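Side-chain contacts in CD1-2 antigen (Gallus gallus, PDB 3DBX), which probably binds lipid antigens in an MHC-like groove and displays them at the cell surface for recognition by T cells, as its CD1 relatives do: residues Cys209-Phe214 against Ile219-Leu224; Val195-Arg198 against Gln204-Leu207; Ala36-Met41 against Ala245-Gln250. All coordinates share one frame; numbering follows the deposited sequence.

Contact 1: residues Cys209-Phe214 against Ile219-Leu224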
ATOM      1  N   CYS A 209     -18.787   5.294  12.492  1.00 25.87           N
ATOM      2  CA  CYS A 209     -17.875   6.376  12.836  1.00 24.88           C
ATOM      3  C   CYS A 209     -16.895   6.485  11.645  1.00 25.09           C
ATOM      4  O   CYS A 209     -16.167   5.536  11.383  1.00 24.08           O
ATOM      5  CB  CYS A 209     -17.108   5.965  14.065  1.00 25.75           C
ATOM      6  SG  CYS A 209     -15.939   7.196  14.647  1.00 29.63           S
ATOM      7  N   ARG A 210     -16.913   7.599  10.915  1.00 24.70           N
ATOM      8  CA  ARG A 210     -16.028   7.755   9.781  1.00 24.26           C
ATOM      9  C   ARG A 210     -14.921   8.715  10.213  1.00 23.58           C
ATOM     10  O   ARG A 210     -15.208   9.836  10.617  1.00 23.74           O
ATOM     11  CB  ARG A 210     -16.802   8.300   8.585  1.00 26.76           C
ATOM     12  CG  ARG A 210     -15.930   8.561   7.340  1.00 28.11           C
ATOM     13  CD  ARG A 210     -16.759   9.289   6.278  1.00 34.79           C
ATOM     14  NE  ARG A 210     -15.907   9.829   5.222  1.00 37.25           N
ATOM     15  CZ  ARG A 210     -16.336  10.541   4.194  1.00 38.83           C
ATOM     16  NH1 ARG A 210     -17.635  10.782   4.042  1.00 40.91           N
ATOM     17  NH2 ARG A 210     -15.467  10.971   3.300  1.00 41.73           N
ATOM     18  N   VAL A 211     -13.669   8.259  10.158  1.00 21.58           N
ATOM     19  CA  VAL A 211     -12.530   9.054  10.656  1.00 21.49           C
ATOM     20  C   VAL A 211     -11.675   9.390   9.453  1.00 21.86           C
ATOM     21  O   VAL A 211     -11.341   8.497   8.702  1.00 20.89           O
ATOM     22  CB  VAL A 211     -11.686   8.226  11.630  1.00 22.07           C
ATOM     23  CG1 VAL A 211     -10.593   9.118  12.244  1.00 22.64           C
ATOM     24  CG2 VAL A 211     -12.605   7.656  12.796  1.00 19.52           C
ATOM     25  N   THR A 212     -11.375  10.674   9.253  1.00 22.44           N
ATOM     26  CA  THR A 212     -10.731  11.121   8.015  1.00 24.68           C
ATOM     27  C   THR A 212      -9.509  12.019   8.320  1.00 25.38           C
ATOM     28  O   THR A 212      -9.297  12.418   9.473  1.00 25.62           O
ATOM     29  CB  THR A 212     -11.795  11.863   7.100  1.00 28.56           C
ATOM     30  OG1 THR A 212     -12.279  13.023   7.791  1.00 30.35           O
ATOM     31  CG2 THR A 212     -13.017  10.976   6.853  1.00 28.05           C
ATOM     32  N   SER A 213      -8.673  12.264   7.318  1.00 25.73           N
ATOM     33  CA  SER A 213      -7.702  13.383   7.316  1.00 27.50           C
ATOM     34  C   SER A 213      -6.445  13.202   8.107  1.00 26.50           C
ATOM     35  O   SER A 213      -5.664  14.168   8.228  1.00 28.05           O
ATOM     36  CB  SER A 213      -8.360  14.721   7.709  1.00 29.42           C
ATOM     37  OG  SER A 213      -9.313  15.090   6.723  1.00 35.51           O
ATOM     38  N   PHE A 214      -6.191  11.992   8.619  1.00 23.80           N
ATOM     39  CA  PHE A 214      -5.125  11.856   9.613  1.00 23.42           C
ATOM     40  C   PHE A 214      -3.777  11.339   9.113  1.00 24.79           C
ATOM     41  O   PHE A 214      -3.692  10.540   8.187  1.00 24.01           O
ATOM     42  CB  PHE A 214      -5.584  11.006  10.801  1.00 22.26           C
ATOM     43  CG  PHE A 214      -6.005   9.605  10.427  1.00 21.76           C
ATOM     44  CD1 PHE A 214      -7.316   9.338  10.106  1.00 23.62           C
ATOM     45  CD2 PHE A 214      -5.092   8.560  10.475  1.00 22.23           C
ATOM     46  CE1 PHE A 214      -7.732   8.006   9.808  1.00 22.90           C
ATOM     47  CE2 PHE A 214      -5.456   7.268  10.152  1.00 24.04           C
ATOM     48  CZ  PHE A 214      -6.786   6.988   9.797  1.00 22.91           C
ATOM     49  N   ILE A 219      -3.679   4.226  14.206  1.00 32.23           N
ATOM     50  CA  ILE A 219      -4.819   4.884  14.880  1.00 31.23           C
ATOM     51  C   ILE A 219      -5.638   3.802  15.570  1.00 33.95           C
ATOM     52  O   ILE A 219      -5.581   2.613  15.174  1.00 33.98           O
ATOM     53  CB  ILE A 219      -5.696   5.676  13.840  1.00 29.38           C
ATOM     54  CG1 ILE A 219      -6.632   6.699  14.520  1.00 27.19           C
ATOM     55  CG2 ILE A 219      -6.450   4.722  12.906  1.00 28.99           C
ATOM     56  CD1 ILE A 219      -7.380   7.548  13.506  1.00 27.05           C
ATOM     57  N   ALA A 220      -6.357   4.173  16.631  1.00 33.68           N
ATOM     58  CA  ALA A 220      -7.263   3.218  17.225  1.00 36.24           C
ATOM     59  C   ALA A 220      -8.607   3.892  17.456  1.00 35.47           C
ATOM     60  O   ALA A 220      -8.682   4.960  18.061  1.00 36.51           O
ATOM     61  CB  ALA A 220      -6.723   2.638  18.488  1.00 39.72           C
ATOM     62  N   VAL A 221      -9.649   3.250  16.954  1.00 34.95           N
ATOM     63  CA  VAL A 221     -11.012   3.767  17.002  1.00 33.51           C
ATOM     64  C   VAL A 221     -11.834   2.739  17.762  1.00 37.27           C
ATOM     65  O   VAL A 221     -11.878   1.556  17.362  1.00 38.42           O
ATOM     66  CB  VAL A 221     -11.586   3.905  15.607  1.00 30.98           C
ATOM     67  CG1 VAL A 221     -13.032   4.407  15.687  1.00 29.51           C
ATOM     68  CG2 VAL A 221     -10.712   4.851  14.748  1.00 29.75           C
ATOM     69  N   THR A 222     -12.442   3.164  18.875  1.00 37.97           N
ATOM     70  CA  THR A 222     -13.264   2.268  19.666  1.00 41.30           C
ATOM     71  C   THR A 222     -14.659   2.871  19.869  1.00 39.74           C
ATOM     72  O   THR A 222     -14.860   4.076  19.711  1.00 37.35           O
ATOM     73  CB  THR A 222     -12.612   1.887  21.023  1.00 45.74           C
ATOM     74  OG1 THR A 222     -12.372   3.067  21.797  1.00 48.66           O
ATOM     75  CG2 THR A 222     -11.247   1.158  20.803  1.00 48.60           C
ATOM     76  N   TRP A 223     -15.615   2.000  20.177  1.00 40.19           N
ATOM     77  CA  TRP A 223     -16.960   2.416  20.498  1.00 38.70           C
ATOM     78  C   TRP A 223     -17.105   2.369  21.972  1.00 41.49           C
ATOM     79  O   TRP A 223     -16.559   1.484  22.610  1.00 44.42           O
ATOM     80  CB  TRP A 223     -17.953   1.485  19.829  1.00 38.40           C
ATOM     81  CG  TRP A 223     -18.071   1.810  18.363  1.00 35.23           C
ATOM     82  CD1 TRP A 223     -17.382   1.228  17.318  1.00 34.66           C
ATOM     83  CD2 TRP A 223     -18.906   2.813  17.791  1.00 32.41           C
ATOM     84  NE1 TRP A 223     -17.749   1.825  16.137  1.00 32.52           N
ATOM     85  CE2 TRP A 223     -18.690   2.791  16.399  1.00 31.39           C
ATOM     86  CE3 TRP A 223     -19.825   3.735  18.325  1.00 33.90           C
ATOM     87  CZ2 TRP A 223     -19.345   3.658  15.539  1.00 29.12           C
ATOM     88  CZ3 TRP A 223     -20.479   4.594  17.455  1.00 33.04           C
ATOM     89  CH2 TRP A 223     -20.226   4.563  16.099  1.00 28.91           C
ATOM     90  N   LEU A 224     -17.827   3.333  22.526  1.00 41.34           N
ATOM     91  CA  LEU A 224     -18.152   3.314  23.951  1.00 45.12           C
ATOM     92  C   LEU A 224     -19.668   3.170  24.107  1.00 45.83           C
ATOM     93  O   LEU A 224     -20.430   3.825  23.383  1.00 41.88           O
ATOM     94  CB  LEU A 224     -17.651   4.578  24.653  1.00 45.90           C
ATOM     95  CG  LEU A 224     -16.166   4.974  24.549  1.00 45.97           C
ATOM     96  CD1 LEU A 224     -16.032   6.458  24.841  1.00 46.81           C
ATOM     97  CD2 LEU A 224     -15.325   4.185  25.487  1.00 47.59           C
TER
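Ile219 drops its terminal methyl onto the ring of Phe214 in a CH-pi contact: CD1 sits 3.6 Å from the ring centroid, only 5° off the normal, so it meets all six carbons at nearly the same range. The phenyl reaches this place because CG is wedged between the backbone N and the carbonyl carbon (chi1 60°). CG2 of Ile219 touches the same ring toward CE2 and CZ.

The other contacts are apolar and cross the interior in steps. Val211 and Ile219 run alongside one another, pointing opposite ways, with Val211 CG1 3.8 Å from Ile219 CD1. Val211 and Val221 instead meet tip to tip, CG2 to CG2 at 3.9 Å. Further along, Cys209 SG lies 4.2 Å from Val221 CG1, and Cys209 CB is 3.5 Å from CZ2 of Trp223, whose ring edge also comes up against the Cys209 backbone N. No hydrogen bond links the segments. With the strand axes 9.4 Å apart at closest, the gap is bridged mainly by side chains, as expected between the facing sheets of an immunoglobulin sandwich.

Cys209 is disulfide-bonded to Cys267, the intersheet bridge of the C1-set fold, with Trp223 beside it as the familiar core tryptophan. A G1 bulge at Ser213 and Phe214, opposite Tyr249, turns the end of strand 204-214. That strand runs between strands 192-200 and 249-257, while strand 220-225 in the facing sheet lies between 228-229 and 265-270.

Contact 2: residues Val195-Arg198 against Gln204-Leu207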
ATOM      1  N   VAL A 195     -20.151  10.739  13.253  1.00 27.49           N
ATOM      2  CA  VAL A 195     -20.951   9.564  13.650  1.00 27.10           C
ATOM      3  C   VAL A 195     -22.372   9.710  13.078  1.00 28.59           C
ATOM      4  O   VAL A 195     -22.996  10.785  13.199  1.00 30.45           O
ATOM      5  CB  VAL A 195     -21.004   9.411  15.188  1.00 28.07           C
ATOM      6  CG1 VAL A 195     -21.961   8.310  15.584  1.00 27.81           C
ATOM      7  CG2 VAL A 195     -19.629   9.068  15.746  1.00 26.87           C
ATOM      8  N   PHE A 196     -22.873   8.666  12.420  1.00 27.77           N
ATOM      9  CA  PHE A 196     -24.272   8.652  11.972  1.00 29.95           C
ATOM     10  C   PHE A 196     -24.838   7.228  12.051  1.00 30.04           C
ATOM     11  O   PHE A 196     -24.090   6.282  12.272  1.00 29.61           O
ATOM     12  CB  PHE A 196     -24.409   9.228  10.555  1.00 31.09           C
ATOM     13  CG  PHE A 196     -23.430   8.642   9.566  1.00 30.60           C
ATOM     14  CD1 PHE A 196     -22.125   9.156   9.470  1.00 32.15           C
ATOM     15  CD2 PHE A 196     -23.785   7.566   8.785  1.00 28.86           C
ATOM     16  CE1 PHE A 196     -21.210   8.604   8.575  1.00 33.51           C
ATOM     17  CE2 PHE A 196     -22.874   6.997   7.874  1.00 31.40           C
ATOM     18  CZ  PHE A 196     -21.597   7.526   7.756  1.00 30.75           C
ATOM     19  N   ALA A 197     -26.154   7.093  11.897  1.00 31.39           N
ATOM     20  CA  ALA A 197     -26.823   5.789  11.990  1.00 31.39           C
ATOM     21  C   ALA A 197     -27.508   5.419  10.701  1.00 32.08           C
ATOM     22  O   ALA A 197     -28.084   6.286  10.014  1.00 33.23           O
ATOM     23  CB  ALA A 197     -27.821   5.776  13.130  1.00 32.94           C
ATOM     24  N   ARG A 198     -27.447   4.132  10.352  1.00 31.91           N
ATOM     25  CA  ARG A 198     -28.071   3.657   9.115  1.00 33.46           C
ATOM     26  C   ARG A 198     -28.831   2.353   9.369  1.00 35.53           C
ATOM     27  O   ARG A 198     -28.655   1.733  10.420  1.00 34.63           O
ATOM     28  CB  ARG A 198     -27.005   3.492   8.015  1.00 33.31           C
ATOM     29  CG  ARG A 198     -26.169   4.773   7.715  1.00 32.75           C
ATOM     30  CD  ARG A 198     -27.081   5.757   6.979  1.00 34.74           C
ATOM     31  NE  ARG A 198     -26.462   6.976   6.475  1.00 34.08           N
ATOM     32  CZ  ARG A 198     -26.769   8.204   6.878  1.00 35.30           C
ATOM     33  NH1 ARG A 198     -27.645   8.395   7.862  1.00 32.32           N
ATOM     34  NH2 ARG A 198     -26.167   9.240   6.315  1.00 33.26           N
ATOM     35  N   GLN A 204     -31.856  -4.139  13.478  1.00 58.21           N
ATOM     36  CA  GLN A 204     -30.777  -3.437  14.137  1.00 54.61           C
ATOM     37  C   GLN A 204     -30.433  -2.142  13.411  1.00 50.52           C
ATOM     38  O   GLN A 204     -30.864  -1.918  12.282  1.00 51.10           O
ATOM     39  CB  GLN A 204     -29.549  -4.330  14.237  1.00 55.32           C
ATOM     40  CG  GLN A 204     -29.537  -5.233  15.452  1.00 58.47           C
ATOM     41  CD  GLN A 204     -28.354  -6.167  15.419  1.00 62.20           C
ATOM     42  OE1 GLN A 204     -28.047  -6.747  14.374  1.00 63.56           O
ATOM     43  NE2 GLN A 204     -27.667  -6.306  16.551  1.00 63.39           N
ATOM     44  N   LEU A 205     -29.676  -1.291  14.087  1.00 46.59           N
ATOM     45  CA  LEU A 205     -29.186  -0.047  13.533  1.00 42.88           C
ATOM     46  C   LEU A 205     -27.710  -0.238  13.335  1.00 39.48           C
ATOM     47  O   LEU A 205     -27.075  -0.921  14.129  1.00 40.03           O
ATOM     48  CB  LEU A 205     -29.355   1.078  14.558  1.00 43.27           C
ATOM     49  CG  LEU A 205     -30.622   1.902  14.691  1.00 45.00           C
ATOM     50  CD1 LEU A 205     -30.594   2.544  16.019  1.00 46.72           C
ATOM     51  CD2 LEU A 205     -30.539   2.977  13.653  1.00 45.68           C
ATOM     52  N   LEU A 206     -27.156   0.360  12.288  1.00 36.70           N
ATOM     53  CA  LEU A 206     -25.720   0.368  12.118  1.00 34.32           C
ATOM     54  C   LEU A 206     -25.203   1.744  12.514  1.00 31.67           C
ATOM     55  O   LEU A 206     -25.563   2.741  11.890  1.00 30.54           O
ATOM     56  CB  LEU A 206     -25.336   0.033  10.681  1.00 34.66           C
ATOM     57  CG  LEU A 206     -23.830  -0.100  10.379  1.00 34.88           C
ATOM     58  CD1 LEU A 206     -23.335  -1.375  11.041  1.00 36.82           C
ATOM     59  CD2 LEU A 206     -23.590  -0.180   8.865  1.00 35.76           C
ATOM     60  N   LEU A 207     -24.391   1.818  13.573  1.00 29.63           N
ATOM     61  CA  LEU A 207     -23.753   3.088  13.885  1.00 26.61           C
ATOM     62  C   LEU A 207     -22.429   3.107  13.156  1.00 26.63           C
ATOM     63  O   LEU A 207     -21.731   2.103  13.175  1.00 25.64           O
ATOM     64  CB  LEU A 207     -23.527   3.266  15.387  1.00 28.22           C
ATOM     65  CG  LEU A 207     -24.781   3.062  16.248  1.00 30.96           C
ATOM     66  CD1 LEU A 207     -24.449   3.329  17.692  1.00 32.17           C
ATOM     67  CD2 LEU A 207     -25.938   3.939  15.783  1.00 31.66           C
TER
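Ala197 offers its methyl to two leucines of the neighbouring strand. Leu207 CD2 comes to 3.7 Å from Ala197 CB, and Leu205 CD2 reaches the same CB at 3.9 Å, so the small side chain is met by two branched ones two residues apart. Leu205 leans in because its CG stands anti to the carbonyl carbon (chi1 -87°), which also brings CD2 near the Arg198 carbonyl oxygen. These three residues lie on one face of the sheet, where Ala197 and Leu207 form an antiparallel non-hydrogen-bonded pair.

Arg198 and Leu206, whose side chains start out on the other face, form a hydrogen-bonded pair. Arg198 N donates to Leu206 O at 2.8 Å, and Leu206 N returns a bond of the same length to Arg198 O, nearly straight at 174°. Their side chains part company: Arg198 heads back along its own strand and brings its guanidinium up to Phe196, whose CD2 stands 3.5 Å above the middle of that flat group. The ring in turn has Arg198 CG at its edge. NH1 bends round to the Ala197 carbonyl oxygen (3.0 Å), approaching from above the carbonyl plane. Outside the two segments, NE makes a salt bridge to an acidic side chain of another protein's chain, probably the beta2-microglobulin partner usual for CD1. The guanidinium is thus held at both its polar rim and one face.

The pair forms the hairpin of the outermost strand 192-200 with strand 204-214. Beyond it in the sheet, strand 249-257 touches Leu206 through Thr254 and Leu256. On the opposite face Trp283 packs on Ala197, Leu205 and Leu207, and Tyr265 of strand 265-270 meets Leu207.

Contact 3: residues Ala36-Met41 against Ala245-Gln250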
ATOM      1  N   ALA A  36       9.341   4.794   5.809  1.00 33.16           N
ATOM      2  CA  ALA A  36       7.985   4.754   6.389  1.00 33.08           C
ATOM      3  C   ALA A  36       6.943   4.542   5.265  1.00 31.84           C
ATOM      4  O   ALA A  36       7.067   3.580   4.506  1.00 32.45           O
ATOM      5  CB  ALA A  36       7.686   6.028   7.222  1.00 34.18           C
ATOM      6  N   ASP A  37       5.967   5.432   5.124  1.00 31.03           N
ATOM      7  CA  ASP A  37       5.017   5.370   3.977  1.00 30.24           C
ATOM      8  C   ASP A  37       5.293   6.440   2.935  1.00 29.14           C
ATOM      9  O   ASP A  37       4.458   6.716   2.084  1.00 29.51           O
ATOM     10  CB  ASP A  37       3.544   5.478   4.456  1.00 31.85           C
ATOM     11  CG  ASP A  37       3.288   6.656   5.368  1.00 35.78           C
ATOM     12  OD1 ASP A  37       4.233   7.412   5.681  1.00 36.93           O
ATOM     13  OD2 ASP A  37       2.116   6.833   5.778  1.00 37.90           O
ATOM     14  N   VAL A  38       6.471   7.043   2.991  1.00 28.97           N
ATOM     15  CA  VAL A  38       6.804   8.138   2.090  1.00 30.91           C
ATOM     16  C   VAL A  38       7.586   7.520   0.945  1.00 31.34           C
ATOM     17  O   VAL A  38       8.644   6.935   1.196  1.00 30.83           O
ATOM     18  CB  VAL A  38       7.740   9.147   2.792  1.00 30.98           C
ATOM     19  CG1 VAL A  38       8.157  10.268   1.813  1.00 33.20           C
ATOM     20  CG2 VAL A  38       7.059   9.710   4.057  1.00 34.04           C
ATOM     21  N   PRO A  39       7.057   7.621  -0.289  1.00 33.05           N
ATOM     22  CA  PRO A  39       7.759   7.222  -1.510  1.00 33.59           C
ATOM     23  C   PRO A  39       8.989   8.106  -1.701  1.00 35.20           C
ATOM     24  O   PRO A  39       8.870   9.329  -1.702  1.00 37.74           O
ATOM     25  CB  PRO A  39       6.733   7.515  -2.591  1.00 34.80           C
ATOM     26  CG  PRO A  39       5.390   7.433  -1.866  1.00 34.54           C
ATOM     27  CD  PRO A  39       5.702   8.130  -0.593  1.00 33.56           C
ATOM     28  N   ILE A  40      10.164   7.491  -1.804  1.00 35.31           N
ATOM     29  CA  ILE A  40      11.452   8.210  -1.911  1.00 37.83           C
ATOM     30  C   ILE A  40      11.884   8.247  -3.379  1.00 39.08           C
ATOM     31  O   ILE A  40      12.374   9.272  -3.874  1.00 40.76           O
ATOM     32  CB  ILE A  40      12.558   7.516  -1.013  1.00 36.91           C
ATOM     33  CG1 ILE A  40      12.252   7.722   0.458  1.00 39.11           C
ATOM     34  CG2 ILE A  40      13.923   8.064  -1.268  1.00 41.85           C
ATOM     35  CD1 ILE A  40      11.733   9.093   0.768  1.00 39.27           C
ATOM     36  N   MET A  41      11.688   7.110  -4.051  1.00 38.14           N
ATOM     37  CA  MET A  41      12.123   6.897  -5.426  1.00 40.72           C
ATOM     38  C   MET A  41      11.090   6.025  -6.103  1.00 38.43           C
ATOM     39  O   MET A  41      10.517   5.135  -5.474  1.00 35.92           O
ATOM     40  CB  MET A  41      13.478   6.183  -5.469  1.00 41.13           C
ATOM     41  CG  MET A  41      14.649   7.080  -5.191  1.00 45.69           C
ATOM     42  SD  MET A  41      16.275   6.304  -5.333  1.00 50.97           S
ATOM     43  CE  MET A  41      16.178   5.041  -4.059  1.00 46.89           C
ATOM     44  N   ALA A 245      -5.056  10.804  -1.658  1.00 43.57           N
ATOM     45  CA  ALA A 245      -3.960  11.205  -2.538  1.00 46.56           C
ATOM     46  C   ALA A 245      -2.905  12.088  -1.862  1.00 45.89           C
ATOM     47  O   ALA A 245      -1.754  12.167  -2.331  1.00 48.35           O
ATOM     48  CB  ALA A 245      -4.502  11.904  -3.793  1.00 51.49           C
ATOM     49  N   ASP A 246      -3.272  12.726  -0.757  1.00 42.80           N
ATOM     50  CA  ASP A 246      -2.385  13.722  -0.116  1.00 43.15           C
ATOM     51  C   ASP A 246      -1.555  13.155   1.037  1.00 39.32           C
ATOM     52  O   ASP A 246      -1.158  13.884   1.939  1.00 37.85           O
ATOM     53  CB  ASP A 246      -3.206  14.944   0.351  1.00 42.94           C
ATOM     54  CG  ASP A 246      -4.248  14.613   1.433  1.00 43.93           C
ATOM     55  OD1 ASP A 246      -4.536  13.426   1.735  1.00 43.83           O
ATOM     56  OD2 ASP A 246      -4.785  15.577   2.031  1.00 47.46           O
ATOM     57  N   LEU A 247      -1.318  11.846   1.013  1.00 38.12           N
ATOM     58  CA  LEU A 247      -0.700  11.137   2.126  1.00 35.64           C
ATOM     59  C   LEU A 247      -1.390  11.466   3.453  1.00 32.32           C
ATOM     60  O   LEU A 247      -0.732  11.875   4.404  1.00 31.90           O
ATOM     61  CB  LEU A 247       0.816  11.442   2.221  1.00 37.19           C
ATOM     62  CG  LEU A 247       1.702  10.439   2.964  1.00 37.19           C
ATOM     63  CD1 LEU A 247       1.409   9.007   2.520  1.00 40.58           C
ATOM     64  CD2 LEU A 247       3.167  10.744   2.754  1.00 38.96           C
ATOM     65  N   THR A 248      -2.715  11.320   3.498  1.00 30.01           N
ATOM     66  CA  THR A 248      -3.453  11.200   4.758  1.00 26.87           C
ATOM     67  C   THR A 248      -4.295   9.899   4.659  1.00 26.52           C
ATOM     68  O   THR A 248      -4.305   9.243   3.626  1.00 28.80           O
ATOM     69  CB  THR A 248      -4.368  12.371   5.046  1.00 26.59           C
ATOM     70  OG1 THR A 248      -5.291  12.505   3.982  1.00 29.38           O
ATOM     71  CG2 THR A 248      -3.605  13.707   5.250  1.00 27.34           C
ATOM     72  N   TYR A 249      -4.990   9.515   5.721  1.00 24.55           N
ATOM     73  CA  TYR A 249      -5.709   8.235   5.715  1.00 25.05           C
ATOM     74  C   TYR A 249      -7.140   8.418   6.227  1.00 24.35           C
ATOM     75  O   TYR A 249      -7.454   9.448   6.777  1.00 23.37           O
ATOM     76  CB  TYR A 249      -4.966   7.203   6.582  1.00 25.10           C
ATOM     77  CG  TYR A 249      -3.593   6.827   6.038  1.00 26.88           C
ATOM     78  CD1 TYR A 249      -3.456   5.808   5.092  1.00 25.65           C
ATOM     79  CD2 TYR A 249      -2.448   7.510   6.460  1.00 25.47           C
ATOM     80  CE1 TYR A 249      -2.218   5.462   4.599  1.00 31.30           C
ATOM     81  CE2 TYR A 249      -1.182   7.176   5.955  1.00 28.42           C
ATOM     82  CZ  TYR A 249      -1.087   6.161   5.023  1.00 29.92           C
ATOM     83  OH  TYR A 249       0.122   5.779   4.515  1.00 34.51           O
ATOM     84  N   GLN A 250      -7.984   7.395   6.030  1.00 25.77           N
ATOM     85  CA  GLN A 250      -9.379   7.389   6.409  1.00 25.73           C
ATOM     86  C   GLN A 250      -9.741   5.960   6.874  1.00 26.72           C
ATOM     87  O   GLN A 250      -9.212   5.007   6.366  1.00 26.08           O
ATOM     88  CB  GLN A 250     -10.196   7.566   5.138  1.00 28.82           C
ATOM     89  CG  GLN A 250     -10.866   8.840   5.076  1.00 31.87           C
ATOM     90  CD  GLN A 250     -11.712   8.974   3.855  1.00 32.45           C
ATOM     91  OE1 GLN A 250     -11.281   9.532   2.835  1.00 35.73           O
ATOM     92  NE2 GLN A 250     -12.935   8.509   3.955  1.00 34.07           N
TER
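Asp37 and Tyr249 meet where the MHC-I-like platform sheet comes down on the immunoglobulin domain, the interdomain junction of the CD1 fold. The aspartate takes a compact conformation: CG sits between the backbone N and the carbonyl carbon (chi1 51°), and chi2 near zero turns OD1 back beside CA while OD2 points outward. The tyrosine comes from the opposite direction, and the two flat groups end up nearly coplanar, their planes 7° apart. OD2 lies at the ring edge, in its plane, and is 3.3 Å from Tyr249 CE2 as well as being bonded to the hydroxyl.

OD1 is not idle, since it is hydrogen-bonded to the hydroxyl of Tyr215. With each oxygen held by a different tyrosine, the carboxylate has little freedom to rotate, and the two bonds would probably favour its charged form.

Leu247 adds a small apolar contact. Its backbone is in the left-handed region, in the turn that precedes strand 249-257, and its side chain reaches across to the platform. CD1 rests 3.8 Å from the Asp37 carbonyl oxygen and CD2 lies 4.2 Å from Val38 CG2, a light touch at the start of strand 38-43. Leu247 O takes a hydrogen bond from Arg187 NH2. In the same turn Asp246 OD1 accepts a hydrogen bond from Thr248 OG1. The other carboxylate oxygen, Asp246 OD2, turns outside the two segments and forms a salt bridge with a basic side chain of another protein's chain.

The bond across the domains is short, with Tyr249 OH donating to Asp37 OD2 at 2.6 Å on the anti side of the carboxylate.

From the N terminus the chain first lays down 36-41 in the platform sheet, and that half of contact 3 waits for its partner 245-250 until the groove helices and much of the immunoglobulin domain have been built. Within this long loop contact 2 closes first, a hairpin at 195-207, and contact 1 follows in series, spanning the two sheets of the sandwich; nothing crosses. Contacts 1 and 2 share strand 204-214 and touch where Trp223 packs on Leu207 and Val195. Contact 1 meets contact 3 through adjacent strands, with Phe214 O close to Tyr249 N. Contact 3 joins the two domains, whereas the others lie wholly within the immunoglobulin one.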